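Lipocalin (Argas monolakensis, PDB 3BRN) binds serotonin inside a lipocalin beta barrel and probably serves this soft tick as a biogenic amine-binding protein. Local coordinates at residues 38-43 and 151-156; 28-33 and 117-122; 56-61 and 71-76. One frame throughout, in Å; residues are numbered along the deposited sequence.

Contact 1. Residues 38-43 and 151-156. With SRO (serotonin), chain C.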
loop_
_atom_site.group_PDB
_atom_site.type_symbol
_atom_site.label_atom_id
_atom_site.label_comp_id
_atom_site.label_asym_id
_atom_site.label_seq_id
_atom_site.Cartn_x
_atom_site.Cartn_y
_atom_site.Cartn_z
ATOM N N PRO A 38 -12.578 3.856 -1.072
ATOM C CA PRO A 38 -12.991 4.360 0.243
ATOM C C PRO A 38 -11.943 5.302 0.850
ATOM O O PRO A 38 -10.748 5.053 0.728
ATOM C CB PRO A 38 -13.113 3.087 1.087
ATOM C CG PRO A 38 -13.188 1.957 0.107
ATOM C CD PRO A 38 -12.415 2.394 -1.089
ATOM N N GLU A 39 -12.394 6.416 1.424
ATOM C CA GLU A 39 -11.511 7.358 2.112
ATOM C C GLU A 39 -10.753 6.638 3.222
ATOM O O GLU A 39 -11.292 5.731 3.855
ATOM C CB GLU A 39 -12.346 8.504 2.728
ATOM C CG GLU A 39 -13.602 8.011 3.453
ATOM C CD GLU A 39 -14.320 9.076 4.307
ATOM O OE1 GLU A 39 -14.182 10.302 4.056
ATOM O OE2 GLU A 39 -15.078 8.661 5.213
ATOM N N CYS A 40 -9.490 7.013 3.413
ATOM C CA CYS A 40 -8.659 6.513 4.518
ATOM C C CYS A 40 -8.429 5.008 4.501
ATOM O O CYS A 40 -8.234 4.394 5.559
ATOM C CB CYS A 40 -9.219 6.943 5.880
ATOM S SG CYS A 40 -9.704 8.686 6.004
ATOM N N ALA A 41 -8.402 4.426 3.303
ATOM C CA ALA A 41 -8.154 2.994 3.141
ATOM C C ALA A 41 -6.738 2.680 3.618
ATOM O O ALA A 41 -5.823 3.474 3.411
ATOM C CB ALA A 41 -8.340 2.585 1.671
ATOM N N TYR A 42 -6.572 1.583 4.352
ATOM C CA TYR A 42 -5.261 1.252 4.906
ATOM C C TYR A 42 -5.111 -0.252 5.124
ATOM O O TYR A 42 -6.067 -1.003 5.012
ATOM C CB TYR A 42 -5.058 1.945 6.261
ATOM C CG TYR A 42 -5.836 1.270 7.385
ATOM C CD1 TYR A 42 -7.174 1.594 7.622
ATOM C CD2 TYR A 42 -5.253 0.265 8.165
ATOM C CE1 TYR A 42 -7.909 0.944 8.602
ATOM C CE2 TYR A 42 -5.989 -0.402 9.162
ATOM C CZ TYR A 42 -7.330 -0.074 9.342
ATOM O OH TYR A 42 -8.090 -0.700 10.314
ATOM N N VAL A 43 -3.863 -0.683 5.243
ATOM C CA VAL A 43 -3.544 -2.037 5.653
ATOM C C VAL A 43 -2.625 -1.893 6.849
ATOM O O VAL A 43 -1.962 -0.870 6.992
ATOM C CB VAL A 43 -2.787 -2.831 4.544
ATOM C CG1 VAL A 43 -3.687 -3.098 3.360
ATOM C CG2 VAL A 43 -1.485 -2.113 4.120
ATOM N N THR A 151 -5.752 14.641 5.706
ATOM C CA THR A 151 -5.261 14.954 7.038
ATOM C C THR A 151 -6.280 14.691 8.154
ATOM O O THR A 151 -5.903 14.515 9.320
ATOM C CB THR A 151 -4.769 16.410 7.081
ATOM O OG1 THR A 151 -4.156 16.670 8.345
ATOM C CG2 THR A 151 -5.914 17.364 6.868
ATOM N N TYR A 152 -7.565 14.637 7.795
ATOM C CA TYR A 152 -8.636 14.354 8.757
ATOM C C TYR A 152 -8.793 12.865 9.043
ATOM O O TYR A 152 -9.600 12.482 9.892
ATOM C CB TYR A 152 -9.980 14.913 8.265
ATOM C CG TYR A 152 -10.579 14.125 7.111
ATOM C CD1 TYR A 152 -10.478 14.583 5.801
ATOM C CD2 TYR A 152 -11.180 12.891 7.327
ATOM C CE1 TYR A 152 -10.991 13.851 4.743
ATOM C CE2 TYR A 152 -11.668 12.130 6.267
ATOM C CZ TYR A 152 -11.573 12.617 4.979
ATOM O OH TYR A 152 -12.087 11.881 3.926
ATOM N N CYS A 153 -8.089 12.019 8.290
ATOM C CA CYS A 153 -8.150 10.575 8.519
ATOM C C CYS A 153 -7.676 10.231 9.936
ATOM O O CYS A 153 -6.630 10.700 10.370
ATOM C CB CYS A 153 -7.278 9.824 7.493
ATOM S SG CYS A 153 -7.954 9.738 5.798
ATOM N N PRO A 154 -8.416 9.364 10.645
ATOM C CA PRO A 154 -7.922 8.972 11.963
ATOM C C PRO A 154 -6.568 8.256 11.866
ATOM O O PRO A 154 -6.135 7.904 10.761
ATOM C CB PRO A 154 -9.005 8.009 12.481
ATOM C CG PRO A 154 -10.214 8.276 11.635
ATOM C CD PRO A 154 -9.670 8.680 10.291
ATOM N N PRO A 155 -5.849 8.152 12.995
ATOM C CA PRO A 155 -4.600 7.390 13.040
ATOM C C PRO A 155 -4.910 5.911 12.878
ATOM O O PRO A 155 -6.058 5.503 13.052
ATOM C CB PRO A 155 -4.070 7.659 14.456
ATOM C CG PRO A 155 -4.819 8.858 14.939
ATOM C CD PRO A 155 -6.163 8.763 14.296
ATOM N N LEU A 156 -3.910 5.117 12.511
ATOM C CA LEU A 156 -4.147 3.695 12.307
ATOM C C LEU A 156 -4.433 3.012 13.634
ATOM O O LEU A 156 -3.893 3.414 14.670
ATOM C CB LEU A 156 -2.973 3.015 11.572
ATOM C CG LEU A 156 -2.758 3.452 10.118
ATOM C CD1 LEU A 156 -1.636 2.670 9.430
ATOM C CD2 LEU A 156 -4.046 3.307 9.342
HETATM O OH SRO C . -0.769 -6.686 3.203
HETATM C CZ3 SRO C . -0.889 -5.900 2.082
HETATM C CH2 SRO C . -1.805 -6.301 1.113
HETATM C CZ2 SRO C . -2.062 -5.485 0.008
HETATM C CE2 SRO C . -1.319 -4.319 -0.102
HETATM N NE1 SRO C . -1.238 -3.331 -1.028
HETATM C CD1 SRO C . -0.345 -2.401 -0.614
HETATM C CG SRO C . 0.197 -2.815 0.604
HETATM C CD2 SRO C . -0.411 -4.032 0.903
HETATM C CE3 SRO C . -0.213 -4.798 1.947
HETATM C CB SRO C . 1.260 -2.094 1.394
HETATM C CA SRO C . 2.563 -2.918 1.416
HETATM N NZ SRO C . 3.510 -2.268 2.328
#
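C40 and C153 bring the two segments together: residues 39-43 and 152-156 run in nearly the same direction, their end-to-end lines 17° apart, with the CA atoms of the two cysteines 5.7 Å from each other. The motif is a disulfide that ties the C-terminal tail, which has no regular secondary structure here, to the outside of a lipocalin barrel where strand 42-44 begins. A type II beta turn from P38 to A41 leads into that strand and carries C40 at its third position. The SG atoms of C40 and C153 are joined at 2.1 Å with a CB-SG-SG-CB torsion of -87°, close to the relaxed value for a disulfide. The SG of C40 also sits 4.0 Å from CE2 of Y152, an oblique sulfur-aromatic contact, and P154 CD borders the same sulfur. Beyond the disulfide, the OH of Y152 donates a hydrogen bond of 2.6 Å to OE1 of E39. The hydroxyl arrives from above the carboxylate plane, 37° out of it, while OE1 lies at the edge of the tyrosine ring; the two side chains cross at about a right angle. Further along, the hydroxyl of Y42 is hydrogen-bonded to the carbonyl of I69. The next residue of the strand, V43, points away from the tail, and its CG2 approaches CE3 of serotonin at 3.7 Å. On the tail side, the side chains of Y42 and L156 run antiparallel alongside each other, and toward Y42 L156 uses only its CD2 methyl, which lies 3.3 Å from CG of Y42 and 3.5 Å from CD2 of that ring.

Contact 2. Residues 28-33 and 117-122. With SRO (serotonin), chain C.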
loop_
_atom_site.group_PDB
_atom_site.type_symbol
_atom_site.label_atom_id
_atom_site.label_comp_id
_atom_site.label_asym_id
_atom_site.label_seq_id
_atom_site.Cartn_x
_atom_site.Cartn_y
_atom_site.Cartn_z
ATOM N N TYR A 28 -1.269 3.757 4.603
ATOM C CA TYR A 28 -2.468 4.346 4.041
ATOM C C TYR A 28 -2.349 4.288 2.537
ATOM O O TYR A 28 -1.270 4.547 2.014
ATOM C CB TYR A 28 -2.570 5.820 4.407
ATOM C CG TYR A 28 -2.941 6.083 5.838
ATOM C CD1 TYR A 28 -1.967 6.362 6.780
ATOM C CD2 TYR A 28 -4.273 6.084 6.245
ATOM C CE1 TYR A 28 -2.306 6.712 8.067
ATOM C CE2 TYR A 28 -4.615 6.365 7.559
ATOM C CZ TYR A 28 -3.625 6.679 8.456
ATOM O OH TYR A 28 -3.942 7.023 9.752
ATOM N N LEU A 29 -3.483 4.142 1.852
ATOM C CA LEU A 29 -3.478 4.295 0.398
ATOM C C LEU A 29 -3.545 5.800 0.176
ATOM O O LEU A 29 -4.530 6.420 0.546
ATOM C CB LEU A 29 -4.678 3.606 -0.248
ATOM C CG LEU A 29 -4.897 3.864 -1.757
ATOM C CD1 LEU A 29 -3.658 3.415 -2.512
ATOM C CD2 LEU A 29 -6.082 3.018 -2.207
ATOM N N ARG A 30 -2.406 6.392 -0.204
ATOM C CA ARG A 30 -2.265 7.840 -0.309
ATOM C C ARG A 30 -2.826 8.403 -1.614
ATOM O O ARG A 30 -3.495 9.440 -1.615
ATOM C CB ARG A 30 -0.794 8.244 -0.123
ATOM C CG ARG A 30 -0.490 9.741 -0.276
ATOM C CD ARG A 30 -1.268 10.620 0.724
ATOM N NE ARG A 30 -1.024 12.041 0.478
ATOM C CZ ARG A 30 -1.572 12.742 -0.513
ATOM N NH1 ARG A 30 -2.433 12.176 -1.349
ATOM N NH2 ARG A 30 -1.270 14.019 -0.663
ATOM N N LYS A 31 -2.447 7.799 -2.739
ATOM C CA LYS A 31 -2.967 8.233 -4.046
ATOM C C LYS A 31 -3.250 6.999 -4.878
ATOM O O LYS A 31 -2.483 6.049 -4.823
ATOM C CB LYS A 31 -1.934 9.086 -4.797
ATOM C CG LYS A 31 -1.420 10.316 -4.049
ATOM C CD LYS A 31 -0.478 11.127 -4.920
ATOM C CE LYS A 31 0.093 12.326 -4.165
ATOM N NZ LYS A 31 1.365 12.784 -4.778
ATOM N N THR A 32 -4.223 7.099 -5.789
ATOM C CA THR A 32 -4.507 6.007 -6.726
ATOM C C THR A 32 -5.044 6.565 -8.045
ATOM O O THR A 32 -5.560 7.687 -8.086
ATOM C CB THR A 32 -5.499 4.961 -6.109
ATOM O OG1 THR A 32 -5.785 3.933 -7.063
ATOM C CG2 THR A 32 -6.817 5.618 -5.682
ATOM N N THR A 33 -4.825 5.836 -9.141
ATOM C CA THR A 33 -5.452 6.186 -10.415
ATOM C C THR A 33 -6.823 5.524 -10.554
ATOM O O THR A 33 -7.467 5.644 -11.592
ATOM C CB THR A 33 -4.567 5.805 -11.633
ATOM O OG1 THR A 33 -4.303 4.396 -11.608
ATOM C CG2 THR A 33 -3.224 6.588 -11.586
ATOM N N LEU A 117 -0.079 4.636 -4.675
ATOM C CA LEU A 117 0.990 5.022 -3.772
ATOM C C LEU A 117 0.516 4.733 -2.355
ATOM O O LEU A 117 -0.474 5.302 -1.908
ATOM C CB LEU A 117 1.287 6.518 -3.931
ATOM C CG LEU A 117 2.253 7.150 -2.924
ATOM C CD1 LEU A 117 3.640 6.550 -3.042
ATOM C CD2 LEU A 117 2.301 8.661 -3.145
ATOM N N TRP A 118 1.247 3.897 -1.650
ATOM C CA TRP A 118 0.958 3.586 -0.276
ATOM C C TRP A 118 2.015 4.194 0.606
ATOM O O TRP A 118 3.152 4.155 0.274
ATOM C CB TRP A 118 0.870 2.095 -0.076
ATOM C CG TRP A 118 -0.215 1.398 -0.741
ATOM C CD1 TRP A 118 -0.264 1.049 -2.014
ATOM C CD2 TRP A 118 -1.425 0.956 -0.159
ATOM N NE1 TRP A 118 -1.407 0.411 -2.293
ATOM C CE2 TRP A 118 -2.159 0.348 -1.161
ATOM C CE3 TRP A 118 -1.968 1.024 1.110
ATOM C CZ2 TRP A 118 -3.385 -0.223 -0.927
ATOM C CZ3 TRP A 118 -3.187 0.472 1.324
ATOM C CH2 TRP A 118 -3.878 -0.146 0.330
ATOM N N VAL A 119 1.624 4.809 1.711
ATOM C CA VAL A 119 2.593 5.468 2.593
ATOM C C VAL A 119 2.415 5.031 4.042
ATOM O O VAL A 119 1.292 4.925 4.536
ATOM C CB VAL A 119 2.540 7.014 2.484
ATOM C CG1 VAL A 119 3.705 7.652 3.258
ATOM C CG2 VAL A 119 2.579 7.447 1.030
ATOM N N HIS A 120 3.532 4.663 4.672
ATOM C CA HIS A 120 3.548 4.215 6.059
ATOM C C HIS A 120 3.030 5.302 7.007
ATOM O O HIS A 120 3.288 6.485 6.798
ATOM C CB HIS A 120 4.976 3.818 6.450
ATOM C CG HIS A 120 5.065 3.081 7.745
ATOM N ND1 HIS A 120 5.395 3.703 8.929
ATOM C CD2 HIS A 120 4.786 1.794 8.059
ATOM C CE1 HIS A 120 5.298 2.835 9.920
ATOM N NE2 HIS A 120 4.931 1.670 9.419
ATOM N N SER A 121 2.305 4.892 8.045
ATOM C CA SER A 121 1.771 5.830 9.037
ATOM C C SER A 121 2.827 6.792 9.613
ATOM O O SER A 121 2.534 7.957 9.869
ATOM C CB SER A 121 1.057 5.080 10.160
ATOM O OG SER A 121 1.833 3.971 10.589
ATOM N N SER A 122 4.070 6.338 9.740
ATOM C CA SER A 122 5.131 7.227 10.197
ATOM C C SER A 122 5.460 8.374 9.235
ATOM O O SER A 122 5.994 9.398 9.648
ATOM C CB SER A 122 6.396 6.437 10.540
ATOM O OG SER A 122 7.016 5.931 9.375
HETATM O OH SRO C . -0.769 -6.686 3.203
HETATM C CZ3 SRO C . -0.889 -5.900 2.082
HETATM C CH2 SRO C . -1.805 -6.301 1.113
HETATM C CZ2 SRO C . -2.062 -5.485 0.008
HETATM C CE2 SRO C . -1.319 -4.319 -0.102
HETATM N NE1 SRO C . -1.238 -3.331 -1.028
HETATM C CD1 SRO C . -0.345 -2.401 -0.614
HETATM C CG SRO C . 0.197 -2.815 0.604
HETATM C CD2 SRO C . -0.411 -4.032 0.903
HETATM C CE3 SRO C . -0.213 -4.798 1.947
HETATM C CB SRO C . 1.260 -2.094 1.394
HETATM C CA SRO C . 2.563 -2.918 1.416
HETATM N NZ SRO C . 3.510 -2.268 2.328
#
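L117 is gripped at both its backbone N and its O by R30 and K31: L117 N donates to K31 O at 2.8 Å, and L117 O accepts from both R30 N, at 2.8 Å, and K31 N, at 3.3 Å. Two successive residues thus face one, a classic beta bulge. Past it, Y28 and V119 exchange two bonds, Y28 N to V119 O at 2.8 Å and V119 N to Y28 O. These bonds join strands 26-32 and 115-120 of the lipocalin barrel.

Between them L29 and W118 form the non-hydrogen-bonded pair, their side chains on the ligand side. W118 CG lies beside the backbone N, anti to the carbonyl carbon (chi1 -65°). L29 lies across one face of the indole: CB stands 3.8 Å from the centroid of the six-membered ring as a CH-pi contact, and CD1 reaches CE2. Serotonin takes the opposite face, its CD1 3.3 Å from W118 CE2. NE1 of W118 is hydrogen-bonded to OE1 of E116, which helps fix the turn of the ring.

On the other face of the sheet, L117 CD2 fits beside R30 CG and K31 CD, and V119 CG2 rests 3.7 Å from R30 CB. K31 forms a salt bridge with D133, while R30 is hydrogen-bonded to Y129 and H147. Apolar stems therefore pack on the barrel wall while the polar ends find partners beyond it, and W118 offers serotonin a flat aromatic face, backed by L29.

Contact 3. Residues 56-61 and 71-76. With SRO (serotonin), chain C.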
loop_
_atom_site.group_PDB
_atom_site.type_symbol
_atom_site.label_atom_id
_atom_site.label_comp_id
_atom_site.label_asym_id
_atom_site.label_seq_id
_atom_site.Cartn_x
_atom_site.Cartn_y
_atom_site.Cartn_z
ATOM N N THR A 56 -0.253 -15.290 5.184
ATOM C CA THR A 56 -0.505 -14.830 6.544
ATOM C C THR A 56 -1.752 -13.964 6.555
ATOM O O THR A 56 -2.241 -13.575 5.498
ATOM C CB THR A 56 0.686 -14.012 7.094
ATOM O OG1 THR A 56 0.656 -14.001 8.527
ATOM C CG2 THR A 56 0.633 -12.577 6.576
ATOM N N SER A 57 -2.330 -13.773 7.736
ATOM C CA SER A 57 -3.474 -12.878 7.890
ATOM C C SER A 57 -2.969 -11.458 8.015
ATOM O O SER A 57 -1.883 -11.226 8.544
ATOM C CB SER A 57 -4.256 -13.219 9.172
ATOM O OG SER A 57 -4.776 -14.531 9.142
ATOM N N PHE A 58 -3.788 -10.495 7.590
ATOM C CA PHE A 58 -3.473 -9.098 7.826
ATOM C C PHE A 58 -4.765 -8.329 7.969
ATOM O O PHE A 58 -5.821 -8.794 7.540
ATOM C CB PHE A 58 -2.619 -8.508 6.695
ATOM C CG PHE A 58 -3.370 -8.298 5.412
ATOM C CD1 PHE A 58 -3.666 -9.368 4.589
ATOM C CD2 PHE A 58 -3.777 -7.029 5.030
ATOM C CE1 PHE A 58 -4.406 -9.192 3.452
ATOM C CE2 PHE A 58 -4.502 -6.839 3.883
ATOM C CZ PHE A 58 -4.796 -7.920 3.068
ATOM N N THR A 59 -4.696 -7.232 8.706
ATOM C CA THR A 59 -5.853 -6.369 8.918
ATOM C C THR A 59 -5.846 -5.237 7.894
ATOM O O THR A 59 -4.784 -4.741 7.511
ATOM C CB THR A 59 -5.841 -5.777 10.332
ATOM O OG1 THR A 59 -5.776 -6.840 11.296
ATOM C CG2 THR A 59 -7.093 -4.921 10.590
ATOM N N TYR A 60 -7.033 -4.881 7.422
ATOM C CA TYR A 60 -7.206 -3.770 6.502
ATOM C C TYR A 60 -8.515 -3.077 6.826
ATOM O O TYR A 60 -9.332 -3.586 7.613
ATOM C CB TYR A 60 -7.204 -4.253 5.057
ATOM C CG TYR A 60 -8.454 -4.986 4.648
ATOM C CD1 TYR A 60 -8.584 -6.347 4.877
ATOM C CD2 TYR A 60 -9.490 -4.326 3.982
ATOM C CE1 TYR A 60 -9.731 -7.025 4.515
ATOM C CE2 TYR A 60 -10.636 -5.005 3.596
ATOM C CZ TYR A 60 -10.749 -6.359 3.873
ATOM O OH TYR A 60 -11.866 -7.068 3.471
ATOM N N GLY A 61 -8.650 -1.846 6.368
ATOM C CA GLY A 61 -9.823 -1.083 6.733
ATOM C C GLY A 61 -9.940 0.239 6.033
ATOM O O GLY A 61 -9.328 0.479 4.993
ATOM N N LEU A 71 -10.895 -5.211 9.151
ATOM C CA LEU A 71 -11.329 -6.450 8.530
ATOM C C LEU A 71 -10.057 -7.265 8.295
ATOM O O LEU A 71 -8.957 -6.746 8.481
ATOM C CB LEU A 71 -12.026 -6.157 7.198
ATOM C CG LEU A 71 -13.232 -5.215 7.308
ATOM C CD1 LEU A 71 -13.830 -4.922 5.948
ATOM C CD2 LEU A 71 -14.277 -5.826 8.215
ATOM N N THR A 72 -10.196 -8.567 8.085
ATOM C CA THR A 72 -9.021 -9.401 7.875
ATOM C C THR A 72 -9.121 -10.169 6.579
ATOM O O THR A 72 -10.216 -10.485 6.106
ATOM C CB THR A 72 -8.745 -10.403 9.039
ATOM O OG1 THR A 72 -9.740 -11.433 9.034
ATOM C CG2 THR A 72 -8.734 -9.704 10.389
ATOM N N ALA A 73 -7.959 -10.400 5.973
ATOM C CA ALA A 73 -7.856 -11.202 4.776
ATOM C C ALA A 73 -6.495 -11.899 4.787
ATOM O O ALA A 73 -5.737 -11.793 5.757
ATOM C CB ALA A 73 -8.001 -10.332 3.543
ATOM N N THR A 74 -6.243 -12.686 3.757
ATOM C CA THR A 74 -4.987 -13.400 3.636
ATOM C C THR A 74 -4.141 -12.738 2.560
ATOM O O THR A 74 -4.669 -12.234 1.572
ATOM C CB THR A 74 -5.240 -14.854 3.253
ATOM O OG1 THR A 74 -6.042 -15.458 4.269
ATOM C CG2 THR A 74 -3.902 -15.649 3.095
ATOM N N VAL A 75 -2.834 -12.687 2.797
ATOM C CA VAL A 75 -1.877 -12.187 1.820
ATOM C C VAL A 75 -0.741 -13.212 1.684
ATOM O O VAL A 75 -0.253 -13.739 2.684
ATOM C CB VAL A 75 -1.303 -10.829 2.275
ATOM C CG1 VAL A 75 -0.437 -11.013 3.527
ATOM C CG2 VAL A 75 -0.524 -10.149 1.126
ATOM N N THR A 76 -0.408 -13.561 0.445
ATOM C CA THR A 76 0.691 -14.473 0.138
ATOM C C THR A 76 1.680 -13.740 -0.754
ATOM O O THR A 76 1.280 -13.031 -1.678
ATOM C CB THR A 76 0.188 -15.713 -0.637
ATOM O OG1 THR A 76 -0.996 -16.217 -0.003
ATOM C CG2 THR A 76 1.260 -16.816 -0.651
HETATM O OH SRO C . -0.769 -6.686 3.203
HETATM C CZ3 SRO C . -0.889 -5.900 2.082
HETATM C CH2 SRO C . -1.805 -6.301 1.113
HETATM C CZ2 SRO C . -2.062 -5.485 0.008
HETATM C CE2 SRO C . -1.319 -4.319 -0.102
HETATM N NE1 SRO C . -1.238 -3.331 -1.028
HETATM C CD1 SRO C . -0.345 -2.401 -0.614
HETATM C CG SRO C . 0.197 -2.815 0.604
HETATM C CD2 SRO C . -0.411 -4.032 0.903
HETATM C CE3 SRO C . -0.213 -4.798 1.947
HETATM C CB SRO C . 1.260 -2.094 1.394
HETATM C CA SRO C . 2.563 -2.918 1.416
HETATM N NZ SRO C . 3.510 -2.268 2.328
#
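The beta hairpin of strands 55-64 and 67-78 brings F58 of the serotonin pocket against V75, a diagonal neighbour on the partner strand. F58 and V75 cross at about a right angle, with V75 CB 3.6 Å from CD1 of the ring. CG of F58 stands between the backbone N and the carbonyl carbon (chi1 72°), and from there the ring extends toward the partner strand. The ring edge meets the carbonyl of T74, CE1 to O 3.6 Å, and CE1 also touches CB of A73. The hydroxyl of serotonin lies over one face, offset toward the rim, its OH 3.5 Å from F58 CD2; CG2 of V75 approaches the same hydroxyl at 4.0 Å.

Within the antiparallel sheet that curls into the lipocalin barrel, the segments pair without a bulge. T56 with V75, F58 with A73 and Y60 with L71 each exchange two backbone hydrogen bonds, the shortest being L71 N to Y60 O at 2.7 Å. S57 with T74 and T59 with T72 are the non-hydrogen-bonded pairs between them, where CA-H...O contacts such as T59 CA to L71 O fill the intervals. Their side chains are on the other face from F58 and V75.

Y60 has nearly the same first torsion as F58 (chi1 73°), but its ring turns a face to its own pair partner. CB of L71 sits over that face, 3.8 Å from the centroid, as a CH-pi contact. L91 of helix 88-91 touches the side chains of both F58 and Y60. Toward the other end of the pair, T56 and V75 extend alongside one another, CG2 of T56 against CG1 of V75.

In the fold
Contact 2 is buried, about 6 Å from the chain centre to its own centre, whereas contacts 1 and 3 lie about 12 and 13 Å out and mix buried with exposed residues. Contacts 2 and 3 are both strand pairs held by backbone hydrogen bonds, bulged in one and regular in the other; contact 1 relies instead on a covalent bond to an irregular tail. Strand 42-44 stands between strands 26-32 and 55-64, so A41 O meets L29 N and Y42 O meets G61 N, while P154 O receives Y28 OH. Contacts 2 and 3 do not touch, yet all three reach serotonin: contact 1 with an aliphatic branch, the others mainly with aromatic faces.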